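Local structure of carboxypeptidase D (3MN8) at residues R68-R73 and N167-D172; A98-D103 and N215-A220; N174-D179 and S193-T198. The protein catalyses, as a zinc metallocarboxypeptidase, the release of C-terminal arginine or lysine from peptides and proteins, the chain here comprising its active first carboxypeptidase-like domain. All coordinates share one frame; numbering follows the deposited sequence.

Contact 1. Residues R68-R73 and N167-D172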
loop_
_atom_site.group_PDB
_atom_site.type_symbol
_atom_site.label_atom_id
_atom_site.label_comp_id
_atom_site.label_asym_id
_atom_site.label_seq_id
_atom_site.Cartn_x
_atom_site.Cartn_y
_atom_site.Cartn_z
ATOM N N ARG A 68 7.528 -16.516 -7.997
ATOM C CA ARG A 68 8.483 -17.188 -7.145
ATOM C C ARG A 68 9.823 -16.444 -7.092
ATOM O O ARG A 68 10.177 -15.708 -8.017
ATOM C CB ARG A 68 8.655 -18.632 -7.609
ATOM C CG ARG A 68 7.842 -19.648 -6.816
ATOM C CD ARG A 68 7.590 -20.887 -7.657
ATOM N NE ARG A 68 6.994 -21.971 -6.884
ATOM C CZ ARG A 68 6.033 -22.775 -7.329
ATOM N NH1 ARG A 68 5.538 -22.624 -8.551
ATOM N NH2 ARG A 68 5.564 -23.732 -6.546
ATOM N N SER A 69 10.544 -16.633 -5.987
ATOM C CA SER A 69 11.845 -16.022 -5.782
ATOM C C SER A 69 12.909 -16.811 -6.539
ATOM O O SER A 69 12.629 -17.875 -7.108
ATOM C CB SER A 69 12.175 -16.025 -4.302
ATOM O OG SER A 69 12.580 -17.324 -3.886
ATOM N N LEU A 70 14.135 -16.294 -6.545
ATOM C CA LEU A 70 15.247 -16.987 -7.194
ATOM C C LEU A 70 15.319 -18.429 -6.731
ATOM O O LEU A 70 15.533 -19.349 -7.529
ATOM C CB LEU A 70 16.577 -16.301 -6.879
ATOM C CG LEU A 70 16.843 -14.973 -7.583
ATOM C CD1 LEU A 70 18.127 -14.332 -7.075
ATOM C CD2 LEU A 70 16.927 -15.188 -9.078
ATOM N N GLU A 71 15.135 -18.620 -5.434
ATOM C CA GLU A 71 15.395 -19.912 -4.836
ATOM C C GLU A 71 14.132 -20.745 -4.646
ATOM O O GLU A 71 14.103 -21.675 -3.835
ATOM C CB GLU A 71 16.137 -19.714 -3.526
ATOM C CG GLU A 71 17.445 -18.983 -3.713
ATOM C CD GLU A 71 18.174 -18.794 -2.411
ATOM O OE1 GLU A 71 17.501 -18.481 -1.399
ATOM O OE2 GLU A 71 19.414 -18.948 -2.404
ATOM N N GLY A 72 13.090 -20.393 -5.400
ATOM C CA GLY A 72 11.893 -21.210 -5.502
ATOM C C GLY A 72 10.771 -20.895 -4.529
ATOM O O GLY A 72 9.696 -21.495 -4.592
ATOM N N ARG A 73 11.009 -19.960 -3.620
ATOM C CA ARG A 73 10.008 -19.632 -2.618
ATOM C C ARG A 73 8.824 -18.875 -3.208
ATOM O O ARG A 73 8.992 -17.966 -4.026
ATOM C CB ARG A 73 10.654 -18.841 -1.489
ATOM C CG ARG A 73 11.875 -19.540 -0.926
ATOM C CD ARG A 73 12.412 -18.797 0.269
ATOM N NE ARG A 73 13.831 -19.080 0.444
ATOM C CZ ARG A 73 14.307 -20.004 1.272
ATOM N NH1 ARG A 73 15.612 -20.207 1.369
ATOM N NH2 ARG A 73 13.472 -20.722 2.008
ATOM N N ASN A 167 17.986 -9.514 -2.422
ATOM C CA ASN A 167 17.531 -10.881 -2.668
ATOM C C ASN A 167 18.702 -11.850 -2.684
ATOM O O ASN A 167 19.767 -11.564 -2.124
ATOM C CB ASN A 167 16.650 -11.001 -3.929
ATOM C CG ASN A 167 17.420 -10.792 -5.227
ATOM O OD1 ASN A 167 18.640 -10.606 -5.232
ATOM N ND2 ASN A 167 16.697 -10.825 -6.343
ATOM N N ALA A 168 18.506 -13.003 -3.309
ATOM C CA ALA A 168 19.537 -14.035 -3.294
ATOM C C ALA A 168 20.715 -13.664 -4.188
ATOM O O ALA A 168 21.811 -14.194 -4.017
ATOM C CB ALA A 168 18.957 -15.388 -3.698
ATOM N N ALA A 169 20.487 -12.759 -5.143
ATOM C CA ALA A 169 21.564 -12.273 -6.012
ATOM C C ALA A 169 22.201 -11.012 -5.415
ATOM O O ALA A 169 23.068 -10.381 -6.035
ATOM C CB ALA A 169 21.039 -12.007 -7.419
ATOM N N ASN A 170 21.764 -10.658 -4.205
ATOM C CA ASN A 170 22.287 -9.507 -3.483
ATOM C C ASN A 170 22.012 -8.170 -4.150
ATOM O O ASN A 170 22.786 -7.225 -3.980
ATOM C CB ASN A 170 23.788 -9.650 -3.241
ATOM C CG ASN A 170 24.099 -10.265 -1.908
ATOM O OD1 ASN A 170 24.721 -11.324 -1.834
ATOM N ND2 ASN A 170 23.666 -9.610 -0.839
ATOM N N ILE A 171 20.921 -8.071 -4.905
ATOM C CA ILE A 171 20.513 -6.747 -5.371
ATOM C C ILE A 171 19.356 -6.207 -4.547
ATOM O O ILE A 171 18.518 -6.968 -4.058
ATOM C CB ILE A 171 20.216 -6.653 -6.903
ATOM C CG1 ILE A 171 18.768 -7.024 -7.217
ATOM C CG2 ILE A 171 21.233 -7.463 -7.717
ATOM C CD1 ILE A 171 17.815 -5.836 -7.237
ATOM N N ASP A 172 19.346 -4.882 -4.393
ATOM C CA ASP A 172 18.377 -4.181 -3.555
ATOM C C ASP A 172 17.068 -3.964 -4.318
ATOM O O ASP A 172 16.981 -3.106 -5.202
ATOM C CB ASP A 172 18.968 -2.849 -3.058
ATOM C CG ASP A 172 18.068 -2.131 -2.048
ATOM O OD1 ASP A 172 16.816 -2.292 -2.115
ATOM O OD2 ASP A 172 18.627 -1.398 -1.191
#
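Leu-70 meets Ala-168 and Ala-169 through a single methyl, CD1, which lies 3.6 Å from Ala-168 CB and 3.7 Å from Ala-169 CB. The same methyl approaches the backbone, with Ala-169 N 3.4 Å from Leu-70 CD1. It gets there because CD1 is anti to CA (chi2 174°). The extended chain of Glu-71 also reaches Ala-168, with Glu-71 CD 3.7 Å from Ala-168 CB, so that the CB of Ala-168 is touched by both Leu-70 and Glu-71. The contact is one of turn against turn: a type I beta turn from Ser-69 to Gly-72, linking the antiparallel strands 61-68 and 74-80 at the edge of the large sheet, meets a second type I turn from Asn-167 to Asn-170. Each turn has its own polar brace. Asn-167 OD1 accepts from Ala-169 N at 2.8 Å, an Asx turn in which the donor stands above the carbonyl plane, while Asn-167 ND2 is held by Gln-195 and Glu-197. In the other turn Ser-69 OG accepts from Arg-73 N at 3.1 Å. Asp-146 of helix 145-149 braces the same turn, bonding to Ser-69 OG and the backbone N of Glu-71, and its OD1 forms a salt bridge with Arg-73 NE.

Contact 2. Residues A98-D103 and N215-A220. With ZN (zinc ion), chain F; GEM ((2-guanidinoethylmercapto)succinic acid), chain G.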
loop_
_atom_site.group_PDB
_atom_site.type_symbol
_atom_site.label_atom_id
_atom_site.label_comp_id
_atom_site.label_asym_id
_atom_site.label_seq_id
_atom_site.Cartn_x
_atom_site.Cartn_y
_atom_site.Cartn_z
ATOM N N ALA A 98 5.204 -6.045 2.838
ATOM C CA ALA A 98 6.230 -5.965 3.867
ATOM C C ALA A 98 7.504 -6.718 3.475
ATOM O O ALA A 98 7.552 -7.408 2.460
ATOM C CB ALA A 98 5.686 -6.493 5.172
ATOM N N ASN A 99 8.537 -6.561 4.290
ATOM C CA ASN A 99 9.743 -7.374 4.202
ATOM C C ASN A 99 10.412 -7.419 2.834
ATOM O O ASN A 99 10.958 -8.463 2.451
ATOM C CB ASN A 99 9.459 -8.804 4.670
ATOM C CG ASN A 99 10.732 -9.586 4.950
ATOM O OD1 ASN A 99 10.951 -10.659 4.398
ATOM N ND2 ASN A 99 11.587 -9.034 5.798
ATOM N N MET A 100 10.386 -6.305 2.102
ATOM C CA MET A 100 11.059 -6.282 0.806
ATOM C C MET A 100 12.556 -6.325 1.039
ATOM O O MET A 100 13.305 -6.947 0.283
ATOM C CB MET A 100 10.649 -5.073 -0.033
ATOM C CG MET A 100 11.331 -3.770 0.326
ATOM S SD MET A 100 10.790 -2.459 -0.786
ATOM C CE MET A 100 10.936 -3.292 -2.366
ATOM N N HIS A 101 12.992 -5.663 2.101
ATOM C CA HIS A 101 14.327 -5.884 2.614
ATOM C C HIS A 101 14.191 -6.977 3.664
ATOM O O HIS A 101 13.627 -6.755 4.755
ATOM C CB HIS A 101 14.917 -4.601 3.192
ATOM C CG HIS A 101 15.060 -3.506 2.182
ATOM N ND1 HIS A 101 14.233 -2.406 2.150
ATOM C CD2 HIS A 101 15.920 -3.362 1.147
ATOM C CE1 HIS A 101 14.591 -1.619 1.150
ATOM N NE2 HIS A 101 15.612 -2.176 0.525
ATOM N N GLY A 102 14.673 -8.167 3.296
ATOM C CA GLY A 102 14.570 -9.361 4.117
ATOM C C GLY A 102 14.936 -9.221 5.591
ATOM O O GLY A 102 14.396 -9.936 6.436
ATOM N N ASP A 103 15.855 -8.313 5.911
ATOM C CA ASP A 103 16.274 -8.118 7.299
ATOM C C ASP A 103 15.410 -7.100 8.054
ATOM O O ASP A 103 15.618 -6.863 9.237
ATOM C CB ASP A 103 17.749 -7.723 7.356
ATOM C CG ASP A 103 18.117 -6.666 6.327
ATOM O OD1 ASP A 103 19.324 -6.510 6.057
ATOM O OD2 ASP A 103 17.213 -5.989 5.789
ATOM N N ASN A 215 4.141 0.073 1.911
ATOM C CA ASN A 215 5.134 -0.971 2.153
ATOM C C ASN A 215 6.069 -0.664 3.344
ATOM O O ASN A 215 6.439 0.492 3.602
ATOM C CB ASN A 215 5.849 -1.454 0.867
ATOM C CG ASN A 215 6.924 -0.516 0.394
ATOM O OD1 ASN A 215 8.105 -0.856 0.441
ATOM N ND2 ASN A 215 6.531 0.666 -0.085
ATOM N N PHE A 216 6.400 -1.717 4.091
ATOM C CA PHE A 216 6.965 -1.556 5.410
ATOM C C PHE A 216 8.429 -1.907 5.438
ATOM O O PHE A 216 8.865 -2.898 4.851
ATOM C CB PHE A 216 6.177 -2.389 6.416
ATOM C CG PHE A 216 4.721 -2.057 6.437
ATOM C CD1 PHE A 216 3.830 -2.715 5.608
ATOM C CD2 PHE A 216 4.244 -1.050 7.258
ATOM C CE1 PHE A 216 2.488 -2.385 5.614
ATOM C CE2 PHE A 216 2.894 -0.716 7.262
ATOM C CZ PHE A 216 2.022 -1.381 6.444
ATOM N N HIS A 217 9.178 -1.073 6.143
ATOM C CA HIS A 217 10.606 -1.212 6.251
ATOM C C HIS A 217 10.992 -1.039 7.708
ATOM O O HIS A 217 10.162 -0.679 8.538
ATOM C CB HIS A 217 11.294 -0.139 5.404
ATOM C CG HIS A 217 11.080 -0.305 3.932
ATOM N ND1 HIS A 217 12.053 -0.797 3.091
ATOM C CD2 HIS A 217 9.999 -0.056 3.152
ATOM C CE1 HIS A 217 11.589 -0.835 1.856
ATOM N NE2 HIS A 217 10.342 -0.393 1.866
ATOM N N GLY A 218 12.259 -1.290 8.010
ATOM C CA GLY A 218 12.757 -1.111 9.355
ATOM C C GLY A 218 14.052 -0.344 9.278
ATOM O O GLY A 218 14.640 -0.219 8.202
ATOM N N GLY A 219 14.494 0.180 10.410
ATOM C CA GLY A 219 15.729 0.932 10.448
ATOM C C GLY A 219 15.440 2.264 11.088
ATOM O O GLY A 219 16.316 2.908 11.674
ATOM N N ALA A 220 14.185 2.674 10.992
ATOM C CA ALA A 220 13.785 3.938 11.578
ATOM C C ALA A 220 12.295 3.891 11.833
ATOM O O ALA A 220 11.652 2.891 11.536
ATOM C CB ALA A 220 14.155 5.099 10.652
HETATM ZN ZN ZN F . 13.970 -1.222 3.920
HETATM C C8 GEM G . 14.889 3.259 2.294
HETATM S S7 GEM G . 13.225 3.325 1.691
HETATM C C6 GEM G . 12.566 4.623 2.699
HETATM C C5 GEM G . 13.378 5.915 2.646
HETATM N N3 GEM G . 13.204 6.488 1.320
HETATM C C1 GEM G . 13.869 7.514 0.800
HETATM N N4 GEM G . 13.602 7.930 -0.431
HETATM N N2 GEM G . 14.810 8.127 1.510
HETATM C C9 GEM G . 15.665 2.366 1.364
HETATM O O14 GEM G . 15.040 1.774 0.456
HETATM O O15 GEM G . 16.899 2.252 1.520
HETATM C C10 GEM G . 14.988 2.794 3.756
HETATM C C11 GEM G . 14.620 1.343 4.045
HETATM O O12 GEM G . 13.823 1.127 4.990
HETATM O O13 GEM G . 15.140 0.418 3.370
HETATM O O HOH W 1 8.655 -3.806 2.390
#
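The catalytic zinc site brings together His-101, in the loop after strand 93-97, and His-217, on strand 212-217. Each histidine binds the metal through ND1, His-101 ND1 at 2.1 Å from zinc and His-217 ND1 at the same 2.1 Å. The two rings meet rim to rim, their planes 55° apart, and neither lies over the face of the other. Both oxygens of Glu-104 complete the protein ligands, giving the His-x-x-Glu plus distant His arrangement of the M14 carboxypeptidases. The inhibitor enters the same sphere, with GEM O13 2.1 Å from zinc and its sulfur S7 over one face of the His-217 ring. A second shell fixes the rotation of both imidazoles. Asp-172 accepts from His-101 NE2, and Asn-215 OD1 accepts from His-217 NE2 at 2.7 Å, the donor lying above the carbonyl plane of the amide. Met-100 packs against His-217 and Asn-215. Its chi1 of 80° puts CG beside CE1 of the His-217 ring. Met-100 SD comes in at the edge of that ring, 4.1 Å from the ring centroid and 71° off the normal, and is also 3.4 Å from Asn-215 OD1. An alanine here would remove the thioether arm and would probably open a gap beside His-217, leaving the ring less firmly confined. Beside the neighbouring parallel strands 93-97 and 212-217, Ala-98 CB packs against Phe-216 CD1, and a water bridges the segments, accepting from Met-100 N at 3.1 Å and donating to Phe-216 O at 2.6 Å. The loop itself is braced by Asn-99, whose ND2 donates to Gly-102 O and to Glu-104 O while its OD1 pairs with Thr-142.

Contact 3. Residues N174-D179 and S193-T198. With GEM ((2-guanidinoethylmercapto)succinic acid), chain G.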
loop_
_atom_site.group_PDB
_atom_site.type_symbol
_atom_site.label_atom_id
_atom_site.label_comp_id
_atom_site.label_asym_id
_atom_site.label_seq_id
_atom_site.Cartn_x
_atom_site.Cartn_y
_atom_site.Cartn_z
ATOM N N ASN A 174 14.546 -2.496 -3.695
ATOM C CA ASN A 174 14.021 -1.142 -3.642
ATOM C C ASN A 174 14.876 -0.227 -4.480
ATOM O O ASN A 174 14.820 0.993 -4.325
ATOM C CB ASN A 174 13.939 -0.616 -2.215
ATOM C CG ASN A 174 12.824 0.402 -2.028
ATOM O OD1 ASN A 174 11.889 0.489 -2.836
ATOM N ND2 ASN A 174 12.907 1.167 -0.944
ATOM N N ARG A 175 15.693 -0.819 -5.348
ATOM C CA ARG A 175 16.336 -0.063 -6.428
ATOM C C ARG A 175 16.029 -0.668 -7.793
ATOM O O ARG A 175 16.504 -0.185 -8.814
ATOM C CB ARG A 175 17.848 0.012 -6.254
ATOM C CG ARG A 175 18.272 0.530 -4.917
ATOM C CD ARG A 175 17.606 1.853 -4.557
ATOM N NE ARG A 175 18.262 2.398 -3.384
ATOM C CZ ARG A 175 17.790 2.423 -2.143
ATOM N NH1 ARG A 175 18.552 2.937 -1.193
ATOM N NH2 ARG A 175 16.584 1.975 -1.840
ATOM N N ASP A 176 15.219 -1.719 -7.809
ATOM C CA ASP A 176 15.100 -2.549 -9.004
ATOM C C ASP A 176 13.856 -2.287 -9.855
ATOM O O ASP A 176 13.687 -2.891 -10.914
ATOM C CB ASP A 176 15.170 -4.024 -8.614
ATOM C CG ASP A 176 15.516 -4.913 -9.780
ATOM O OD1 ASP A 176 16.322 -4.480 -10.623
ATOM O OD2 ASP A 176 14.987 -6.042 -9.847
ATOM N N PHE A 177 12.987 -1.391 -9.394
ATOM C CA PHE A 177 11.753 -1.081 -10.115
ATOM C C PHE A 177 12.038 -0.011 -11.159
ATOM O O PHE A 177 12.985 0.751 -11.016
ATOM C CB PHE A 177 10.648 -0.632 -9.141
ATOM C CG PHE A 177 10.049 -1.770 -8.327
ATOM C CD1 PHE A 177 10.734 -2.308 -7.230
ATOM C CD2 PHE A 177 8.815 -2.304 -8.660
ATOM C CE1 PHE A 177 10.194 -3.351 -6.487
ATOM C CE2 PHE A 177 8.272 -3.349 -7.923
ATOM C CZ PHE A 177 8.961 -3.872 -6.836
ATOM N N PRO A 178 11.236 0.024 -12.232
ATOM C CA PRO A 178 11.345 1.074 -13.245
ATOM C C PRO A 178 11.231 2.479 -12.623
ATOM O O PRO A 178 10.395 2.733 -11.742
ATOM C CB PRO A 178 10.150 0.794 -14.162
ATOM C CG PRO A 178 9.842 -0.664 -13.974
ATOM C CD PRO A 178 10.190 -0.967 -12.554
ATOM N N ASP A 179 12.082 3.388 -13.091
ATOM C CA ASP A 179 12.111 4.745 -12.573
ATOM C C ASP A 179 11.356 5.674 -13.506
ATOM O O ASP A 179 11.502 5.591 -14.726
ATOM C CB ASP A 179 13.551 5.226 -12.417
ATOM C CG ASP A 179 13.649 6.515 -11.620
ATOM O OD1 ASP A 179 12.961 6.617 -10.579
ATOM O OD2 ASP A 179 14.411 7.425 -12.028
ATOM N N SER A 193 13.137 -8.285 -17.030
ATOM C CA SER A 193 14.460 -8.839 -16.779
ATOM C C SER A 193 15.090 -8.245 -15.521
ATOM O O SER A 193 16.309 -8.143 -15.417
ATOM C CB SER A 193 15.390 -8.686 -17.975
ATOM O OG SER A 193 16.468 -9.611 -17.870
ATOM N N ARG A 194 14.250 -7.844 -14.573
ATOM C CA ARG A 194 14.724 -7.425 -13.264
ATOM C C ARG A 194 14.833 -8.669 -12.404
ATOM O O ARG A 194 14.934 -9.789 -12.917
ATOM C CB ARG A 194 13.714 -6.487 -12.618
ATOM C CG ARG A 194 12.949 -5.671 -13.595
ATOM C CD ARG A 194 13.332 -4.221 -13.470
ATOM N NE ARG A 194 12.580 -3.369 -14.388
ATOM C CZ ARG A 194 12.930 -2.121 -14.669
ATOM N NH1 ARG A 194 14.007 -1.601 -14.095
ATOM N NH2 ARG A 194 12.213 -1.398 -15.520
ATOM N N GLN A 195 14.785 -8.474 -11.090
ATOM C CA GLN A 195 14.694 -9.596 -10.176
ATOM C C GLN A 195 13.284 -10.183 -10.222
ATOM O O GLN A 195 12.291 -9.459 -10.340
ATOM C CB GLN A 195 15.066 -9.188 -8.754
ATOM C CG GLN A 195 16.454 -8.583 -8.639
ATOM C CD GLN A 195 17.564 -9.501 -9.135
ATOM O OE1 GLN A 195 17.697 -10.639 -8.685
ATOM N NE2 GLN A 195 18.383 -8.995 -10.048
ATOM N N PRO A 196 13.205 -11.518 -10.139
ATOM C CA PRO A 196 11.958 -12.280 -10.176
ATOM C C PRO A 196 10.938 -11.559 -9.324
ATOM O O PRO A 196 9.799 -11.356 -9.719
ATOM C CB PRO A 196 12.335 -13.591 -9.479
ATOM C CG PRO A 196 13.771 -13.743 -9.710
ATOM C CD PRO A 196 14.355 -12.359 -9.769
ATOM N N GLU A 197 11.379 -11.161 -8.142
ATOM C CA GLU A 197 10.484 -10.639 -7.131
ATOM C C GLU A 197 9.921 -9.314 -7.595
ATOM O O GLU A 197 8.739 -9.043 -7.436
ATOM C CB GLU A 197 11.231 -10.483 -5.797
ATOM C CG GLU A 197 11.709 -11.804 -5.166
ATOM C CD GLU A 197 13.091 -12.232 -5.650
ATOM O OE1 GLU A 197 13.566 -13.313 -5.207
ATOM O OE2 GLU A 197 13.696 -11.482 -6.458
ATOM N N THR A 198 10.785 -8.499 -8.183
ATOM C CA THR A 198 10.386 -7.210 -8.715
ATOM C C THR A 198 9.363 -7.438 -9.822
ATOM O O THR A 198 8.242 -6.930 -9.767
ATOM C CB THR A 198 11.596 -6.468 -9.303
ATOM O OG1 THR A 198 12.724 -6.563 -8.413
ATOM C CG2 THR A 198 11.245 -5.011 -9.582
HETATM C C8 GEM G . 14.889 3.259 2.294
HETATM S S7 GEM G . 13.225 3.325 1.691
HETATM C C6 GEM G . 12.566 4.623 2.699
HETATM C C5 GEM G . 13.378 5.915 2.646
HETATM N N3 GEM G . 13.204 6.488 1.320
HETATM C C1 GEM G . 13.869 7.514 0.800
HETATM N N4 GEM G . 13.602 7.930 -0.431
HETATM N N2 GEM G . 14.810 8.127 1.510
HETATM C C9 GEM G . 15.665 2.366 1.364
HETATM O O14 GEM G . 15.040 1.774 0.456
HETATM O O15 GEM G . 16.899 2.252 1.520
HETATM C C10 GEM G . 14.988 2.794 3.756
HETATM C C11 GEM G . 14.620 1.343 4.045
HETATM O O12 GEM G . 13.823 1.127 4.990
HETATM O O13 GEM G . 15.140 0.418 3.370
HETATM O O HOH W 2 17.995 -6.265 -11.206
#
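Asp-176 OD2 is gripped by two donors from the start of helix 196-205. Gln-195 N, at the N-cap position, reaches its syn lone pair at 2.7 Å in a nearly straight bond (170°). Thr-198 OG1 donates to the same Asp-176 OD2, also at 2.7 Å, but on the anti side and 16° out of the carboxylate plane. The helix start would probably favour the charged form of this acid. A water joins Asp-176 OD1 to Gln-195 NE2, while Gln-195 OE1 is taken by Asn-167 ND2. With OG1 of Thr-198 turned to the acid (chi1 -45°), its CG2 is anti to the backbone N and stands over the centre of the Phe-177 ring in a CH-pi contact, 3.4 Å from the centroid. The Arg-194 guanidinium lays one face over the ring of Pro-178. Segment 174-179, fastened to the helix in this way, begins with the Asn-Arg pair that, as in other M14 carboxypeptidases, receives a carboxylate of the bound ligand. Asn-174 ND2 donates to GEM O14 at 2.6 Å. Arg-175 NH2 reaches GEM O14 at 2.8 Å, and Arg-175 NH1 binds GEM O15 at 3.2 Å. Arg-175 NH2 also donates to Asn-174 O, which helps to fix the group's rotation.

Overall arrangement
Contacts 2 and 3 share the inhibitor: 98-103 and 215-220 hold the zinc that one of its carboxylates binds, and 174-179 grips the other carboxylate. They also touch directly, with Met-100 SD 3.7 Å from Asn-174 CG. Contact 1 lies at the surface, the nearest side-chain atom of Asn-167 about 13 Å from zinc, yet hydrogen bonds join it to both. Asp-172 OD1 accepts from His-101 NE2 at 2.9 Å, a link from 167-172 to the metal ligand of contact 2. Toward contact 3, whose centre is about 11 Å from that of contact 1, Asn-167 ND2 bonds to Gln-195 OE1 at 2.6 Å. All three contacts belong to the peptidase M14 region of the chain.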